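PDB 6L6J: Oxidored_FMN domain-containing protein from [Pseudomonas] geniculata N1, which probably oxidises the amine 6-hydroxypseudooxynicotine as the amine oxidase HisD, using bound FMN and a [4Fe-4S] cluster. Local coordinates for residues Ala483-Glu488 against Val614-Gln619; Leu249-Asp254 against Lys287-Pro292; Ala70-Pro75 against Ala352-Ser357; Ala474-Val479 against Ser640-Gly645; Ala107-Pro112 against Pro120-Thr125. All coordinates share one frame; numbering follows the deposited sequence.

Interaction 1. Residues Ala483-Glu488 against Val614-Gln619; sequences AKWRGE and VLVTGQ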
# COMPACT_ATOMS: atom_id res chain seq x y z
N ALA A 483 22.38 7.63 3.87
CA ALA A 483 22.42 9.08 3.57
C ALA A 483 22.16 9.89 4.84
O ALA A 483 22.02 9.29 5.90
CB ALA A 483 21.42 9.39 2.48
N LYS A 484 22.12 11.22 4.70
CA LYS A 484 21.88 12.20 5.78
C LYS A 484 20.98 13.32 5.25
O LYS A 484 21.10 13.69 4.07
CB LYS A 484 23.20 12.79 6.30
CG LYS A 484 23.92 11.96 7.36
CD LYS A 484 25.08 12.69 8.02
CE LYS A 484 24.68 14.04 8.62
NZ LYS A 484 25.75 14.61 9.47
N TRP A 485 20.13 13.87 6.09
CA TRP A 485 19.38 15.11 5.78
C TRP A 485 20.35 16.28 5.86
O TRP A 485 21.17 16.34 6.78
CB TRP A 485 18.14 15.25 6.68
CG TRP A 485 17.23 14.07 6.53
CD1 TRP A 485 17.38 12.84 7.09
CD2 TRP A 485 16.07 14.00 5.69
NE1 TRP A 485 16.36 12.02 6.71
CE2 TRP A 485 15.55 12.70 5.84
CE3 TRP A 485 15.41 14.91 4.85
CZ2 TRP A 485 14.40 12.28 5.17
CZ3 TRP A 485 14.27 14.50 4.20
CH2 TRP A 485 13.78 13.20 4.34
N ARG A 486 20.33 17.11 4.83
CA ARG A 486 21.19 18.30 4.66
C ARG A 486 20.45 19.52 5.24
O ARG A 486 19.20 19.43 5.44
CB ARG A 486 21.45 18.48 3.17
CG ARG A 486 20.20 18.83 2.37
CD ARG A 486 20.38 18.57 0.89
NE ARG A 486 21.42 19.40 0.30
CZ ARG A 486 21.75 19.37 -0.98
NH1 ARG A 486 21.11 18.56 -1.80
NH2 ARG A 486 22.70 20.17 -1.43
N GLY A 487 21.16 20.64 5.43
CA GLY A 487 20.65 21.75 6.24
C GLY A 487 20.84 23.13 5.64
O GLY A 487 20.76 24.11 6.41
N GLU A 488 21.04 23.24 4.32
CA GLU A 488 21.15 24.56 3.63
C GLU A 488 19.85 24.82 2.84
O GLU A 488 19.79 25.82 2.10
CB GLU A 488 22.49 24.63 2.89
CG GLU A 488 22.59 23.85 1.60
CD GLU A 488 22.39 22.33 1.68
OE1 GLU A 488 23.36 21.58 1.37
OE2 GLU A 488 21.26 21.90 2.03
N VAL A 614 12.90 23.98 11.17
CA VAL A 614 13.42 22.67 10.66
C VAL A 614 13.29 22.69 9.14
O VAL A 614 12.16 22.85 8.62
CB VAL A 614 12.74 21.45 11.31
CG1 VAL A 614 13.56 20.19 11.07
CG2 VAL A 614 12.51 21.63 12.80
N LEU A 615 14.44 22.62 8.45
CA LEU A 615 14.54 22.46 6.98
C LEU A 615 14.50 20.96 6.63
O LEU A 615 15.42 20.22 7.00
CB LEU A 615 15.82 23.13 6.50
CG LEU A 615 15.92 24.64 6.75
CD1 LEU A 615 17.28 25.17 6.35
CD2 LEU A 615 14.83 25.41 6.01
N VAL A 616 13.43 20.54 5.94
CA VAL A 616 13.25 19.16 5.39
C VAL A 616 13.18 19.28 3.86
O VAL A 616 12.06 19.44 3.32
CB VAL A 616 11.99 18.47 5.97
CG1 VAL A 616 12.11 16.96 5.89
CG2 VAL A 616 11.68 18.88 7.40
N THR A 617 14.35 19.21 3.19
CA THR A 617 14.50 19.56 1.75
C THR A 617 15.22 18.46 0.94
O THR A 617 15.23 18.57 -0.30
CB THR A 617 15.20 20.92 1.58
OG1 THR A 617 16.51 20.79 2.11
CG2 THR A 617 14.46 22.04 2.28
N GLY A 618 15.78 17.44 1.58
CA GLY A 618 16.40 16.33 0.83
C GLY A 618 17.52 15.69 1.62
O GLY A 618 17.76 16.12 2.78
N GLN A 619 18.14 14.67 1.01
CA GLN A 619 19.18 13.81 1.64
C GLN A 619 20.42 13.85 0.74
O GLN A 619 20.25 14.01 -0.47
CB GLN A 619 18.66 12.38 1.81
CG GLN A 619 17.45 12.22 2.73
CD GLN A 619 16.73 10.91 2.51
OE1 GLN A 619 15.98 10.71 1.54
NE2 GLN A 619 16.93 9.98 3.43
O HOH W 1 16.72 18.56 5.15
O HOH W 2 17.86 21.47 4.21

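Interaction 2. Residues Leu249-Asp254 against Lys287-Pro292; sequences LADVPD and KVTSKP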
# COMPACT_ATOMS: atom_id res chain seq x y z
N LEU A 249 -31.17 -7.33 1.86
CA LEU A 249 -30.58 -8.33 0.92
C LEU A 249 -29.84 -9.44 1.68
O LEU A 249 -29.05 -10.15 1.03
CB LEU A 249 -29.62 -7.59 -0.02
CG LEU A 249 -30.20 -6.39 -0.75
CD1 LEU A 249 -29.09 -5.61 -1.42
CD2 LEU A 249 -31.24 -6.83 -1.78
N ALA A 250 -30.11 -9.62 2.97
CA ALA A 250 -29.28 -10.36 3.95
C ALA A 250 -28.86 -11.76 3.47
O ALA A 250 -27.72 -12.13 3.71
CB ALA A 250 -30.02 -10.45 5.26
N ASP A 251 -29.77 -12.54 2.87
CA ASP A 251 -29.50 -13.95 2.46
C ASP A 251 -29.70 -14.10 0.94
O ASP A 251 -29.87 -15.24 0.47
CB ASP A 251 -30.34 -14.93 3.30
CG ASP A 251 -29.86 -15.13 4.74
OD1 ASP A 251 -28.72 -14.74 5.07
OD2 ASP A 251 -30.62 -15.67 5.54
N VAL A 252 -29.61 -12.99 0.20
CA VAL A 252 -29.63 -12.99 -1.30
C VAL A 252 -28.28 -13.47 -1.82
O VAL A 252 -28.24 -14.41 -2.61
CB VAL A 252 -30.02 -11.62 -1.87
CG1 VAL A 252 -30.02 -11.63 -3.40
CG2 VAL A 252 -31.37 -11.18 -1.33
N PRO A 253 -27.13 -12.86 -1.46
CA PRO A 253 -25.84 -13.31 -1.98
C PRO A 253 -25.31 -14.54 -1.24
O PRO A 253 -25.81 -14.88 -0.16
CB PRO A 253 -24.92 -12.10 -1.75
CG PRO A 253 -25.48 -11.46 -0.50
CD PRO A 253 -26.98 -11.72 -0.53
N ASP A 254 -24.30 -15.17 -1.82
CA ASP A 254 -23.62 -16.38 -1.29
C ASP A 254 -22.51 -15.92 -0.34
O ASP A 254 -22.07 -16.73 0.50
CB ASP A 254 -23.10 -17.23 -2.45
CG ASP A 254 -24.19 -17.70 -3.41
OD1 ASP A 254 -25.14 -18.33 -2.92
OD2 ASP A 254 -24.10 -17.42 -4.62
N LYS A 287 -24.74 -10.91 12.59
CA LYS A 287 -26.04 -10.98 13.31
C LYS A 287 -27.22 -10.90 12.33
O LYS A 287 -28.30 -11.37 12.70
CB LYS A 287 -26.12 -9.89 14.39
CG LYS A 287 -25.03 -9.96 15.45
CD LYS A 287 -25.50 -10.38 16.83
CE LYS A 287 -25.96 -11.83 16.94
NZ LYS A 287 -25.80 -12.34 18.32
N VAL A 288 -27.03 -10.36 11.12
CA VAL A 288 -28.15 -10.09 10.17
C VAL A 288 -28.25 -11.19 9.11
O VAL A 288 -29.40 -11.56 8.77
CB VAL A 288 -28.00 -8.71 9.48
CG1 VAL A 288 -29.10 -8.49 8.45
CG2 VAL A 288 -27.97 -7.57 10.51
N THR A 289 -27.11 -11.66 8.59
CA THR A 289 -27.02 -12.67 7.49
C THR A 289 -26.58 -14.02 8.06
O THR A 289 -25.71 -14.05 8.94
CB THR A 289 -26.05 -12.24 6.36
OG1 THR A 289 -26.09 -13.25 5.35
CG2 THR A 289 -24.62 -12.04 6.81
N SER A 290 -27.15 -15.10 7.53
CA SER A 290 -26.69 -16.49 7.79
C SER A 290 -25.50 -16.84 6.87
O SER A 290 -24.89 -17.89 7.07
CB SER A 290 -27.85 -17.48 7.63
OG SER A 290 -28.35 -17.49 6.30
N LYS A 291 -25.18 -15.95 5.91
CA LYS A 291 -24.18 -16.18 4.84
C LYS A 291 -22.77 -15.91 5.36
O LYS A 291 -22.55 -15.14 6.28
CB LYS A 291 -24.47 -15.25 3.66
CG LYS A 291 -25.86 -15.42 3.05
CD LYS A 291 -26.07 -16.79 2.40
CE LYS A 291 -27.44 -16.93 1.78
NZ LYS A 291 -27.53 -18.13 0.93
N PRO A 292 -21.75 -16.56 4.75
CA PRO A 292 -20.35 -16.34 5.13
C PRO A 292 -19.94 -14.87 4.92
O PRO A 292 -20.30 -14.32 3.91
CB PRO A 292 -19.51 -17.23 4.21
CG PRO A 292 -20.51 -18.17 3.55
CD PRO A 292 -21.89 -17.54 3.67

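Interaction 3. Residues Ala70-Pro75 against Ala352-Ser357; sequences APLPDP and AEVMTS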
# COMPACT_ATOMS: atom_id res chain seq x y z
N ALA A 70 -8.91 5.22 -16.09
CA ALA A 70 -7.79 5.55 -16.99
C ALA A 70 -7.05 6.75 -16.42
O ALA A 70 -7.66 7.73 -16.00
CB ALA A 70 -8.26 5.84 -18.40
N PRO A 71 -5.70 6.76 -16.43
CA PRO A 71 -4.92 5.76 -17.17
C PRO A 71 -4.46 4.52 -16.37
O PRO A 71 -3.57 3.84 -16.84
CB PRO A 71 -3.73 6.62 -17.59
CG PRO A 71 -3.51 7.57 -16.40
CD PRO A 71 -4.86 7.74 -15.73
N LEU A 72 -5.07 4.22 -15.22
CA LEU A 72 -4.82 2.96 -14.46
C LEU A 72 -5.24 1.75 -15.32
O LEU A 72 -6.39 1.64 -15.73
CB LEU A 72 -5.58 3.00 -13.13
CG LEU A 72 -5.63 1.70 -12.32
CD1 LEU A 72 -4.23 1.23 -11.91
CD2 LEU A 72 -6.53 1.83 -11.10
N PRO A 73 -4.32 0.81 -15.65
CA PRO A 73 -4.69 -0.40 -16.37
C PRO A 73 -5.35 -1.45 -15.46
O PRO A 73 -4.71 -1.85 -14.50
CB PRO A 73 -3.38 -0.92 -16.96
CG PRO A 73 -2.29 -0.32 -16.11
CD PRO A 73 -2.88 0.89 -15.40
N ASP A 74 -6.57 -1.86 -15.81
CA ASP A 74 -7.45 -2.80 -15.08
C ASP A 74 -7.79 -4.00 -15.96
O ASP A 74 -7.72 -3.90 -17.18
CB ASP A 74 -8.77 -2.15 -14.69
CG ASP A 74 -8.66 -1.30 -13.45
OD1 ASP A 74 -7.61 -1.44 -12.76
OD2 ASP A 74 -9.61 -0.50 -13.19
N PRO A 75 -8.21 -5.15 -15.37
CA PRO A 75 -8.87 -6.20 -16.13
C PRO A 75 -10.17 -5.67 -16.75
O PRO A 75 -10.71 -4.73 -16.21
CB PRO A 75 -9.21 -7.29 -15.11
CG PRO A 75 -8.25 -7.02 -13.99
CD PRO A 75 -8.03 -5.52 -13.97
N ALA A 352 0.52 3.72 -3.40
CA ALA A 352 1.10 4.93 -4.03
C ALA A 352 1.31 4.66 -5.52
O ALA A 352 0.86 5.49 -6.34
CB ALA A 352 2.39 5.33 -3.34
N GLU A 353 1.96 3.55 -5.85
CA GLU A 353 2.26 3.22 -7.26
C GLU A 353 0.91 3.13 -7.96
O GLU A 353 0.70 3.86 -8.93
CB GLU A 353 3.08 1.94 -7.36
CG GLU A 353 4.50 2.07 -6.83
CD GLU A 353 5.27 3.23 -7.43
OE1 GLU A 353 6.10 3.82 -6.70
OE2 GLU A 353 5.03 3.58 -8.63
N VAL A 354 0.01 2.33 -7.40
CA VAL A 354 -1.33 2.07 -8.02
C VAL A 354 -2.05 3.41 -8.23
O VAL A 354 -2.70 3.58 -9.29
CB VAL A 354 -2.16 1.06 -7.21
CG1 VAL A 354 -3.58 0.93 -7.75
CG2 VAL A 354 -1.47 -0.29 -7.17
N MET A 355 -1.87 4.39 -7.35
CA MET A 355 -2.61 5.66 -7.58
C MET A 355 -1.87 6.64 -8.47
O MET A 355 -2.51 7.61 -8.86
CB MET A 355 -3.08 6.35 -6.30
CG MET A 355 -4.57 6.39 -6.38
SD MET A 355 -5.30 7.15 -5.05
CE MET A 355 -5.85 8.69 -5.80
N THR A 356 -0.63 6.34 -8.85
CA THR A 356 0.07 6.99 -9.98
C THR A 356 -0.04 6.08 -11.21
O THR A 356 0.85 6.17 -12.09
CB THR A 356 1.54 7.27 -9.64
OG1 THR A 356 2.19 5.99 -9.59
CG2 THR A 356 1.73 8.06 -8.36
N SER A 357 -1.05 5.19 -11.24
CA SER A 357 -1.35 4.26 -12.37
C SER A 357 -0.10 3.51 -12.84
O SER A 357 0.01 3.29 -14.04
CB SER A 357 -1.94 5.01 -13.52
OG SER A 357 -2.91 5.95 -13.08

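Interaction 4. Residues Ala474-Val479 against Ser640-Gly645; sequences ADHVIV and SVERIG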
# COMPACT_ATOMS: atom_id res chain seq x y z
N ALA A 474 37.04 -10.24 1.26
CA ALA A 474 35.77 -10.78 0.70
C ALA A 474 35.92 -10.91 -0.83
O ALA A 474 36.75 -10.17 -1.41
CB ALA A 474 34.60 -9.90 1.05
N ASP A 475 35.13 -11.81 -1.44
CA ASP A 475 35.09 -12.00 -2.91
C ASP A 475 34.32 -10.85 -3.56
O ASP A 475 34.55 -10.56 -4.74
CB ASP A 475 34.46 -13.35 -3.28
CG ASP A 475 35.37 -14.52 -3.00
OD1 ASP A 475 36.44 -14.56 -3.62
OD2 ASP A 475 35.02 -15.37 -2.15
N HIS A 476 33.43 -10.21 -2.79
CA HIS A 476 32.51 -9.15 -3.27
C HIS A 476 32.13 -8.25 -2.10
O HIS A 476 31.71 -8.79 -1.07
CB HIS A 476 31.29 -9.79 -3.94
CG HIS A 476 30.35 -8.80 -4.55
ND1 HIS A 476 30.73 -7.96 -5.57
CD2 HIS A 476 29.07 -8.47 -4.26
CE1 HIS A 476 29.72 -7.18 -5.89
NE2 HIS A 476 28.69 -7.48 -5.11
N VAL A 477 32.24 -6.93 -2.26
CA VAL A 477 31.82 -5.93 -1.23
C VAL A 477 30.57 -5.22 -1.74
O VAL A 477 30.63 -4.66 -2.86
CB VAL A 477 32.91 -4.89 -0.92
CG1 VAL A 477 32.44 -3.88 0.12
CG2 VAL A 477 34.22 -5.55 -0.49
N ILE A 478 29.50 -5.19 -0.93
CA ILE A 478 28.31 -4.32 -1.17
C ILE A 478 28.38 -3.17 -0.16
O ILE A 478 28.49 -3.47 1.04
CB ILE A 478 27.01 -5.14 -1.06
CG1 ILE A 478 26.90 -6.17 -2.19
CG2 ILE A 478 25.80 -4.21 -1.03
CD1 ILE A 478 25.86 -7.23 -1.97
N VAL A 479 28.39 -1.92 -0.63
CA VAL A 479 28.40 -0.71 0.24
C VAL A 479 26.96 -0.21 0.31
O VAL A 479 26.41 0.13 -0.76
CB VAL A 479 29.36 0.41 -0.25
CG1 VAL A 479 29.43 1.54 0.76
CG2 VAL A 479 30.76 -0.09 -0.55
N SER A 640 35.79 -6.70 -6.98
CA SER A 640 34.30 -6.62 -7.03
C SER A 640 33.79 -5.73 -5.89
O SER A 640 33.92 -6.13 -4.72
CB SER A 640 33.71 -8.01 -6.97
OG SER A 640 32.54 -8.11 -7.78
N VAL A 641 33.27 -4.55 -6.22
CA VAL A 641 32.62 -3.59 -5.28
C VAL A 641 31.44 -2.89 -5.96
O VAL A 641 31.63 -2.31 -7.04
CB VAL A 641 33.63 -2.54 -4.77
CG1 VAL A 641 32.96 -1.54 -3.84
CG2 VAL A 641 34.81 -3.19 -4.08
N GLU A 642 30.26 -2.91 -5.33
CA GLU A 642 29.06 -2.16 -5.78
C GLU A 642 28.47 -1.37 -4.59
O GLU A 642 28.78 -1.73 -3.44
CB GLU A 642 28.06 -3.11 -6.45
CG GLU A 642 27.08 -3.76 -5.50
CD GLU A 642 26.11 -4.72 -6.16
OE1 GLU A 642 26.22 -5.94 -5.90
OE2 GLU A 642 25.24 -4.24 -6.93
N ARG A 643 27.71 -0.31 -4.88
CA ARG A 643 26.95 0.48 -3.87
C ARG A 643 25.44 0.28 -4.13
O ARG A 643 25.07 0.01 -5.31
CB ARG A 643 27.43 1.93 -3.88
CG ARG A 643 27.01 2.76 -5.09
CD ARG A 643 27.87 4.00 -5.35
NE ARG A 643 27.09 5.19 -5.59
CZ ARG A 643 27.59 6.39 -5.89
NH1 ARG A 643 28.88 6.57 -6.03
NH2 ARG A 643 26.78 7.43 -6.06
N ILE A 644 24.61 0.36 -3.08
CA ILE A 644 23.13 0.14 -3.16
C ILE A 644 22.41 0.98 -2.11
O ILE A 644 23.01 1.28 -1.07
CB ILE A 644 22.79 -1.34 -2.98
CG1 ILE A 644 23.42 -1.90 -1.71
CG2 ILE A 644 23.16 -2.15 -4.20
CD1 ILE A 644 22.65 -3.06 -1.11
N GLY A 645 21.17 1.37 -2.41
CA GLY A 645 20.29 2.11 -1.49
C GLY A 645 20.59 3.59 -1.45
O GLY A 645 21.01 4.16 -2.49

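Interaction 5. Residues Ala107-Pro112 against Pro120-Thr125; sequences AGASGP and PLSPTT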
# COMPACT_ATOMS: atom_id res chain seq x y z
N ALA A 107 -17.86 1.96 -12.62
CA ALA A 107 -17.24 3.02 -11.79
C ALA A 107 -18.21 4.20 -11.62
O ALA A 107 -17.91 5.09 -10.83
CB ALA A 107 -15.93 3.44 -12.42
N GLY A 108 -19.34 4.20 -12.32
CA GLY A 108 -20.27 5.35 -12.33
C GLY A 108 -19.50 6.68 -12.41
O GLY A 108 -18.79 6.90 -13.40
N ALA A 109 -19.63 7.51 -11.38
CA ALA A 109 -19.15 8.91 -11.34
C ALA A 109 -17.84 8.98 -10.54
O ALA A 109 -17.68 9.94 -9.77
CB ALA A 109 -20.23 9.78 -10.74
N SER A 110 -16.96 8.00 -10.73
CA SER A 110 -15.66 7.86 -10.04
C SER A 110 -14.50 7.83 -11.04
O SER A 110 -13.34 7.84 -10.58
CB SER A 110 -15.65 6.60 -9.23
OG SER A 110 -15.31 5.48 -10.04
N GLY A 111 -14.78 7.76 -12.34
CA GLY A 111 -13.77 7.71 -13.41
C GLY A 111 -14.21 8.47 -14.66
O GLY A 111 -15.41 8.68 -14.86
N PRO A 112 -13.26 8.89 -15.53
CA PRO A 112 -13.57 9.72 -16.69
C PRO A 112 -13.88 8.96 -17.99
O PRO A 112 -14.23 9.61 -18.94
CB PRO A 112 -12.24 10.49 -16.80
CG PRO A 112 -11.20 9.43 -16.54
CD PRO A 112 -11.81 8.57 -15.46
N PRO A 120 -19.01 9.01 -18.82
CA PRO A 120 -19.30 8.28 -17.58
C PRO A 120 -20.75 8.49 -17.13
O PRO A 120 -21.41 9.42 -17.58
CB PRO A 120 -18.32 8.86 -16.54
CG PRO A 120 -17.35 9.70 -17.35
CD PRO A 120 -18.08 10.13 -18.61
N LEU A 121 -21.22 7.64 -16.22
CA LEU A 121 -22.65 7.56 -15.84
C LEU A 121 -22.82 7.96 -14.37
O LEU A 121 -21.88 7.80 -13.58
CB LEU A 121 -23.16 6.15 -16.13
CG LEU A 121 -22.77 5.56 -17.48
CD1 LEU A 121 -23.18 4.10 -17.55
CD2 LEU A 121 -23.40 6.34 -18.64
N SER A 122 -24.00 8.47 -14.03
CA SER A 122 -24.41 8.88 -12.67
C SER A 122 -25.93 8.86 -12.59
O SER A 122 -26.57 9.10 -13.62
CB SER A 122 -23.85 10.24 -12.33
OG SER A 122 -24.29 10.69 -11.05
N PRO A 123 -26.52 8.62 -11.39
CA PRO A 123 -27.95 8.85 -11.17
C PRO A 123 -28.29 10.29 -11.57
O PRO A 123 -29.36 10.49 -12.13
CB PRO A 123 -28.14 8.66 -9.65
CG PRO A 123 -26.74 8.68 -9.06
CD PRO A 123 -25.86 8.15 -10.17
N THR A 124 -27.37 11.23 -11.29
CA THR A 124 -27.52 12.70 -11.46
C THR A 124 -26.17 13.31 -11.84
O THR A 124 -25.16 12.94 -11.18
CB THR A 124 -28.11 13.31 -10.18
OG1 THR A 124 -29.35 12.62 -9.96
CG2 THR A 124 -28.31 14.81 -10.27
N THR A 125 -26.15 14.21 -12.84
CA THR A 125 -24.92 14.77 -13.44
C THR A 125 -24.05 15.42 -12.37
O THR A 125 -24.56 16.18 -11.52
CB THR A 125 -25.16 15.80 -14.54
OG1 THR A 125 -25.89 15.16 -15.58
CG2 THR A 125 -23.90 16.33 -15.18
O HOH W 3 -19.32 5.57 -15.38

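Interaction 1. Residues Ala483-Glu488 against Val614-Gln619
The touching backbones run roughly antiparallel, their end-to-end directions 144° apart, and pair as strands at one point: Trp-485 and Gln-619 form a non-hydrogen-bonded pair with their CA atoms 4.3 Å apart. Next to it Arg-486 N gives a weak bond to Gly-618 O (3.4 Å). Farther on, two waters bridge the segments. One molecule donates to Arg-486 O and Leu-615 O and accepts from Thr-617 N; a second donates to Arg-486 O and Thr-617 OG1, the latter also hydrogen-bonded to Val-490 O. Gly-618 has backbone angles at which a CB would jam against the preceding carbonyl oxygen.

Trp-485 carries the side-chain contact. Its CG is anti to the carbonyl carbon (chi1 -58°), so the indole lies alongside Gln-619 and points the same way. Gln-619 CG sits over one ring face, 3.7 Å from the centroid of the Trp-485 six-membered ring, as a CH-pi contact, and the amide stacks 19° from the ring plane. Val-616 CG1 meets Trp-485 CZ3 obliquely at 3.7 Å. An alanine here takes away the indole, and Gln-619 would probably lose the surface that holds its side chain flat. On Arg-486, NE and NH2 form a salt bridge with Glu-488, both nitrogens meeting OE1 from above the carboxylate plane. Leu-615 CD1 rests against Gly-487 O at 3.6 Å.

The arrangement is an antiparallel edge of the mixed sheet in which strand 612-621 also pairs with strand 522-527, and it borders the nucleotide site, where Ala-483 touches the bound ADP.

Interaction 2. Residues Leu249-Asp254 against Lys287-Pro292
Lys-291 threads its aliphatic chain past the carbonyls of the 249-254 loop. Lys-291 CB lies 4.1 Å from Pro-253 O. Lys-291 CG approaches the same oxygen and lies 3.6 Å from Asp-251 OD1. A bend at chi2 (-65°) then carries Lys-291 CD alongside Pro-253 O, 3.2 Å away, and brings CE close to both Asp-251 O and Pro-253 O, on one side of it. The tip, Lys-291 NZ, stays 3.7 Å from Asp-251 O and 4.5 Å from Asp-254 OD1, too far for a salt bridge; Asp-254 OD2 is bonded to Val-221 N.

Thr-289 OG1 is anti to its own backbone N. It donates to Ala-250 O (2.6 Å) from above the carbonyl plane and accepts from Lys-291 N, making an ST turn. Asp-251 OD1 takes Ser-290 N on its syn lone pair at 2.9 Å. Ala-250 CB packs on Val-288.

Both segments are helix-to-strand connections of the TIM barrel, leading into neighbouring strands 255-261 and 293-296, and Trp-256 NE1 shares Ala-250 O with Thr-289. Directional polar bonds at Thr-289 and Asp-251 thus fix the two connections, whereas within this contact the lysine charge probably contributes a diffuse attraction to carbonyls and carboxylates.

Interaction 3. Residues Ala70-Pro75 against Ala352-Ser357
A loop of the TIM barrel, between strand 55-62 and helix 83-94, meets the Schellman motif that ends helix 349-355. Ser-357, at positive phi (49°), is the C-prime residue of that motif, in which Ser-358 N bonds to Glu-353 O and Ser-357 N to Val-354 O. The helix also carries Cys-350, a ligand of the [4Fe-4S] cluster.

Along the loop, Ala-70 is joined by a cis peptide to Pro-71, the first residue to touch the helix end. Pro-71 CG and CD lie against the serine hydroxyl, with Pro-71 CG 3.7 Å from Ser-357 OG. Leu-72 comes next and spans most of the contact. Leu-72 CA is 4.3 Å from Ser-357 CA, and the serine CB rests against the Leu-72 backbone. Leu-72 N and Ser-357 OG are neighbours, but the angle is too poor for a hydrogen bond. Leu-72 CG is anti to the backbone N (chi1 171°), which brings CD1 up to Val-354, while Leu-72 O is hydrogen-bonded to Tyr-115 OH. Pro-73 adds only a looser approach, Pro-73 CD lying 4.0 Å from Ser-357 O. Past it the chain leads away: the Asp-74 carboxylate lies close to that of Glu-60, an FMN-site residue, a pairing of like charges that might favour a shared proton.

The contact is a small one at the surface, made by van der Waals touches, yet it reaches the flavin pocket, because Val-354 touches the bound FMN. Leu-72 CD1 itself stands 3.8 Å from Val-354 O and 4.2 Å from Val-354 CG1.

Interaction 4. Residues Ala474-Val479 against Ser640-Gly645
His-476 has CG anti to the backbone N (chi1 -176°), and Glu-642 CG lies between the backbone N and the carbonyl carbon, the crowded position (chi1 88°); together these bring Glu-642 OE1 to the edge of the imidazole across two parallel strands of a Rossmann-type sheet. His-476 NE2 donates to Glu-642 OE1 at 3.0 Å, nearly within the ring plane and onto the anti lone pair, with ring and carboxylate planes 67° apart. His-476 ND1 and Ser-640 OG are hydrogen-bonded at 2.9 Å. The imidazole is thus held at both nitrogens, and Tyr-667 stacks on it. An alanine here removes both nitrogens and the ring on Tyr-667, and would probably leave Glu-642 and Ser-640 less well held at this end of the strand pair.

The backbones form a parallel ladder, pairing Val-477 with Val-641, Ile-478 with Glu-642 and Val-479 with Arg-643; Val-479 N bonds to Glu-642 O at 2.8 Å. Strand 641-643 is one of the two outermost strands, and Gly-645 beyond it touches ADP. On the valine face, helix 624-632 covers Val-477 and Val-479. On the other, Ile-478 lies alongside Glu-642, and Ile-478 CG2 meets Ile-644 CD1 at 3.4 Å.

Interaction 5. Residues Ala107-Pro112 against Pro120-Thr125
Pro-120 fills the tight half of this contact. Its CB points toward the 107-112 loop, where Pro-120 CG lies 3.3 Å from Gly-111 O and 3.5 Å from Pro-112 O, and Pro-120 CB leans on Gly-108 O at 3.7 Å. Three carbonyl oxygens thus converge on the CB and CG of one proline. Gly-108 has positive phi (42°), which favours glycine and lets the chain turn where it passes Leu-121.

Both segments belong to the connection that follows strand 99-105, the third strand of the TIM barrel, on the side of the barrel where the FMN lies; strand 121-122 pairs in parallel with strand 138-139. Within the loop, Ser-110 OG donates to Ala-107 O on a lone pair (2.7 Å) and is also hydrogen-bonded to His-69 NE2.

The other half is looser. Ala-109 CB faces Ser-122 CB at 4.0 Å, a glancing apolar touch, while Ala-109 N turns to Asp-180 OD2 as its partner. Instead of a direct backbone bond, a water lies between the two segments, close to Gly-108 O and accepting from Leu-121 N at 2.9 Å. The touching residues are all buried, this bridging water among them, and Ser-122 OG is used within its own segment, donating to Thr-124 O.

In the fold
Interactions 2, 3 and 5 involve the TIM barrel, whereas 1 and 4 join strands of the ADP-binding part; the centres of 2 and 4 are about 58 Å apart, on opposite sides of the chain centre. Interaction 5 is buried, 3 is a surface contact, and the others are partly buried. Strands 476-479 and 483-485 follow each other, so 4 and 1 adjoin in sequence near the same ADP, yet 4 is a full parallel ladder and 1 a short, water-bridged antiparallel edge. Interactions 3 and 5 touch through Ala-70 and Pro-112, and both are proline-rich and lack direct hydrogen bonds between segments, unlike 2, where side-chain polar bonds tie barrel connections.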